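Local coordinates for protein packaging enzyme P4 (PDB 4BLO) that hydrolyses nucleoside triphosphates and, as a hexameric RecA-like helicase motor, probably drives packaging of viral RNA into the bacteriophage phi6 capsid, at residues L[118-122]-L[216-221]; L[142-146]-L[181-185]. All blocks are in the same frame, centred on the assembly; numbering follows the deposited sequence.

Interaction 1 of 2, residues L[118-122]-L[216-221]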
# COMPACT_ATOMS: atom_id res chain seq x y z
N TYR L 118 -36.66 -14.72 9.83
CA TYR L 118 -36.94 -13.92 8.64
C TYR L 118 -36.06 -14.40 7.50
O TYR L 118 -35.07 -15.09 7.74
CB TYR L 118 -36.74 -12.41 8.90
CG TYR L 118 -37.75 -11.79 9.85
CD1 TYR L 118 -39.11 -12.09 9.75
CD2 TYR L 118 -37.37 -10.83 10.78
CE1 TYR L 118 -40.05 -11.52 10.61
CE2 TYR L 118 -38.30 -10.24 11.63
CZ TYR L 118 -39.64 -10.59 11.55
OH TYR L 118 -40.56 -10.02 12.40
N SER L 119 -36.44 -14.10 6.25
CA SER L 119 -35.63 -14.45 5.10
C SER L 119 -34.38 -13.57 5.10
O SER L 119 -34.45 -12.40 5.48
CB SER L 119 -36.42 -14.28 3.81
OG SER L 119 -37.57 -15.11 3.81
N GLY L 120 -33.25 -14.16 4.74
CA GLY L 120 -31.96 -13.48 4.72
C GLY L 120 -30.81 -14.45 4.80
O GLY L 120 -30.92 -15.59 4.35
N VAL L 121 -29.69 -14.01 5.39
CA VAL L 121 -28.54 -14.89 5.53
C VAL L 121 -28.19 -15.08 7.01
O VAL L 121 -28.41 -14.21 7.85
CB VAL L 121 -27.32 -14.46 4.66
CG1 VAL L 121 -26.42 -13.44 5.35
CG2 VAL L 121 -26.52 -15.68 4.22
N THR L 122 -27.73 -16.29 7.31
CA THR L 122 -27.26 -16.73 8.62
C THR L 122 -25.77 -17.02 8.43
O THR L 122 -25.40 -17.56 7.39
CB THR L 122 -28.10 -17.90 9.12
OG1 THR L 122 -29.47 -17.48 9.19
CG2 THR L 122 -27.64 -18.43 10.47
N ILE L 216 -25.77 -9.32 0.89
CA ILE L 216 -26.12 -10.71 0.59
C ILE L 216 -27.41 -11.06 1.38
O ILE L 216 -28.34 -11.62 0.80
CB ILE L 216 -24.94 -11.67 0.88
CG1 ILE L 216 -23.85 -11.55 -0.20
CG2 ILE L 216 -25.41 -13.10 1.03
CD1 ILE L 216 -22.47 -12.03 0.20
N SER L 217 -27.49 -10.68 2.67
CA SER L 217 -28.65 -10.94 3.52
C SER L 217 -29.91 -10.32 2.94
O SER L 217 -30.92 -11.02 2.82
CB SER L 217 -28.41 -10.43 4.94
OG SER L 217 -29.43 -10.86 5.83
N ASN L 218 -29.85 -9.04 2.53
CA ASN L 218 -31.00 -8.32 1.96
C ASN L 218 -31.41 -8.91 0.59
O ASN L 218 -32.61 -8.96 0.29
CB ASN L 218 -30.73 -6.83 1.87
CG ASN L 218 -30.56 -6.12 3.20
OD1 ASN L 218 -29.90 -5.08 3.30
ND2 ASN L 218 -31.17 -6.65 4.26
N LEU L 219 -30.43 -9.40 -0.18
CA LEU L 219 -30.66 -10.07 -1.46
C LEU L 219 -31.53 -11.32 -1.23
O LEU L 219 -32.48 -11.56 -1.98
CB LEU L 219 -29.29 -10.44 -2.07
CG LEU L 219 -29.04 -10.24 -3.57
CD1 LEU L 219 -29.40 -8.84 -4.04
CD2 LEU L 219 -27.60 -10.51 -3.91
N PHE L 220 -31.26 -12.06 -0.14
CA PHE L 220 -32.04 -13.25 0.23
C PHE L 220 -33.38 -12.85 0.85
O PHE L 220 -34.36 -13.57 0.65
CB PHE L 220 -31.26 -14.16 1.17
CG PHE L 220 -30.00 -14.76 0.58
CD1 PHE L 220 -29.93 -15.07 -0.77
CD2 PHE L 220 -28.91 -15.06 1.38
CE1 PHE L 220 -28.77 -15.64 -1.32
CE2 PHE L 220 -27.76 -15.64 0.84
CZ PHE L 220 -27.70 -15.92 -0.51
N THR L 221 -33.44 -11.72 1.60
CA THR L 221 -34.67 -11.23 2.23
C THR L 221 -35.69 -10.85 1.14
O THR L 221 -36.87 -11.16 1.27
CB THR L 221 -34.39 -10.06 3.18
OG1 THR L 221 -33.33 -10.42 4.07
CG2 THR L 221 -35.62 -9.62 3.96
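The hydroxyl of Thr221 reaches from the helix to the loop just before strand 120-126: its OG1 lies 2.7 Å from Ser119 O and 2.8 Å from Ser217 O one turn back, so its single proton has two acceptors to choose from. A second polar link, this one on the strand itself, is settled: Val121 N donates to Ser217 OG at 3.2 Å with a nearly straight geometry (161°). Between these hydroxyls the backbones close in, Gly120 and Thr221 being 4.3 Å apart CA to CA, and Gly120 CA makes a CA-H...O contact of 3.3 Å with Ser217 O. A CB at Gly120 would clash with Ser217 OG and crowd Thr221 OG1, so glycine permits this approach. Apolar packing continues from Val121, whose CG2 meets the edge of the Phe220 ring at CE2 (3.6 Å) and reaches Ile216 CG2 at 4.3 Å. Ser119 OG is hydrogen-bonded to Val108 O and His110 NE2. The axes of strand 120-122 and helix 216-221 approach to 5.6 Å, their N-to-C directions 130° apart. Strand 120-126 is a central strand of the main sheet, between strands 226-231 and 253-258; helix 208-222 packs against it, Phe220 also touching helix 167-179, while Ser217 and Thr221 border Val151 and Ala152 of a neighbouring subunit.

Interaction 2 of 2, residues L[142-146]-L[181-185]; sequences PDVLI and GFNVA
Two neighbouring parallel strands, 144-147 and 184-187, run side by side here within the main sheet of the ATPase core. Val144 pairs with Val184 (CA-CA 4.8 Å) and Leu145 with Ala185 (CA-CA 5.1 Å). The hydrogen bonds of the parallel ladder run from Val144 N to Asn183 O (3.1 Å), Ala185 N to Val144 O (3.0 Å) and Ile146 N to Ala185 O (2.8 Å). Ahead of it, Asp143 leaves extended geometry (phi/psi -72/-44); its N makes a weak hydrogen bond to the same Asn183 O at 2.8 Å, and its side chain, chi1 m, accepts a hydrogen bond from Asn183 N on OD2 at 2.9 Å. Gly181, at positive phi, closes helix 167-179 with a Schellman motif; Phe182 CD1 lies 4.3 Å from Val144 CG2, and its ring stacks with His9. Val144 and Val184, both chi1 t, share one face, where Val144 CB is 4.4 Å from Val184 CG2 and Ile146 CD1 3.6 Å from Val184 CG1; helix 167-179 packs on this side. Leu145 and Ala185 face the other way, onto Leu136 of helix 132-140, and Pro142 CB lies 3.7 Å from Ala185 CB. The parallel core of a mixed sheet, with helices on both faces, one following the ADP-binding loop, is characteristic of the P-loop NTPase fold.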
# COMPACT_ATOMS: atom_id res chain seq x y z
N PRO L 142 -28.98 -29.26 6.20
CA PRO L 142 -29.56 -28.49 5.07
C PRO L 142 -30.09 -29.34 3.92
O PRO L 142 -29.61 -30.45 3.74
CB PRO L 142 -28.40 -27.65 4.59
CG PRO L 142 -27.23 -28.11 5.39
CD PRO L 142 -27.51 -29.19 6.26
N ASP L 143 -31.06 -28.81 3.15
CA ASP L 143 -31.64 -29.51 2.01
C ASP L 143 -30.64 -29.57 0.85
O ASP L 143 -30.49 -30.62 0.22
CB ASP L 143 -32.97 -28.88 1.53
CG ASP L 143 -34.05 -28.72 2.59
OD1 ASP L 143 -34.00 -29.44 3.61
OD2 ASP L 143 -34.95 -27.88 2.39
N VAL L 144 -29.96 -28.45 0.58
CA VAL L 144 -28.95 -28.32 -0.48
C VAL L 144 -27.64 -27.84 0.18
O VAL L 144 -27.64 -26.83 0.87
CB VAL L 144 -29.45 -27.37 -1.61
CG1 VAL L 144 -28.37 -27.16 -2.67
CG2 VAL L 144 -30.73 -27.90 -2.26
N LEU L 145 -26.55 -28.57 -0.03
CA LEU L 145 -25.24 -28.22 0.51
C LEU L 145 -24.30 -27.79 -0.61
O LEU L 145 -23.81 -28.64 -1.37
CB LEU L 145 -24.64 -29.39 1.34
CG LEU L 145 -23.16 -29.26 1.80
CD1 LEU L 145 -22.98 -28.21 2.89
CD2 LEU L 145 -22.63 -30.59 2.26
N ILE L 146 -24.05 -26.47 -0.72
CA ILE L 146 -23.13 -25.90 -1.70
C ILE L 146 -21.74 -26.03 -1.13
O ILE L 146 -21.49 -25.58 -0.01
CB ILE L 146 -23.47 -24.43 -2.08
CG1 ILE L 146 -24.88 -24.31 -2.71
CG2 ILE L 146 -22.36 -23.82 -2.99
CD1 ILE L 146 -25.36 -22.90 -2.80
N GLY L 181 -38.05 -22.36 -1.69
CA GLY L 181 -38.31 -22.85 -0.34
C GLY L 181 -37.28 -23.79 0.23
O GLY L 181 -37.40 -24.17 1.40
N PHE L 182 -36.26 -24.16 -0.56
CA PHE L 182 -35.19 -25.06 -0.12
C PHE L 182 -34.32 -24.42 0.92
O PHE L 182 -34.07 -23.21 0.86
CB PHE L 182 -34.31 -25.51 -1.30
CG PHE L 182 -34.97 -26.49 -2.23
CD1 PHE L 182 -35.06 -27.83 -1.90
CD2 PHE L 182 -35.50 -26.06 -3.43
CE1 PHE L 182 -35.68 -28.74 -2.76
CE2 PHE L 182 -36.12 -26.97 -4.29
CZ PHE L 182 -36.21 -28.30 -3.95
N ASN L 183 -33.82 -25.23 1.86
CA ASN L 183 -32.88 -24.81 2.89
C ASN L 183 -31.49 -24.98 2.34
O ASN L 183 -30.93 -26.10 2.35
CB ASN L 183 -33.10 -25.60 4.17
CG ASN L 183 -34.41 -25.31 4.87
OD1 ASN L 183 -34.97 -26.17 5.54
ND2 ASN L 183 -34.90 -24.08 4.76
N VAL L 184 -30.94 -23.88 1.80
CA VAL L 184 -29.64 -23.83 1.14
C VAL L 184 -28.56 -23.42 2.13
O VAL L 184 -28.77 -22.52 2.95
CB VAL L 184 -29.68 -22.88 -0.09
CG1 VAL L 184 -28.35 -22.86 -0.83
CG2 VAL L 184 -30.79 -23.26 -1.06
N ALA L 185 -27.39 -24.10 2.05
CA ALA L 185 -26.22 -23.82 2.87
C ALA L 185 -24.97 -23.74 2.02
O ALA L 185 -24.87 -24.47 1.03
CB ALA L 185 -26.06 -24.88 3.92

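In the fold
Both contacts reach the same mixed sheet, their centres 14 Å apart and their nearest atoms about 7 Å apart, without touching. Along the chain, 142-146 and 181-185 both fall between 118-122 and 216-221, so interaction 2 forms within the span that interaction 1 brings together. In the sheet, strand 226-231 separates strand 184-187 of interaction 2 from strand 120-126 of interaction 1. Helix 167-179 connects them on one face: its Cys174 touches Phe220 as well as Ile146 and Val184. Interaction 1 thus packs helix 208-222 on the strand that leads into the ADP-binding loop, and interaction 2 pairs two strands that come after helix 132-140, which follows that loop.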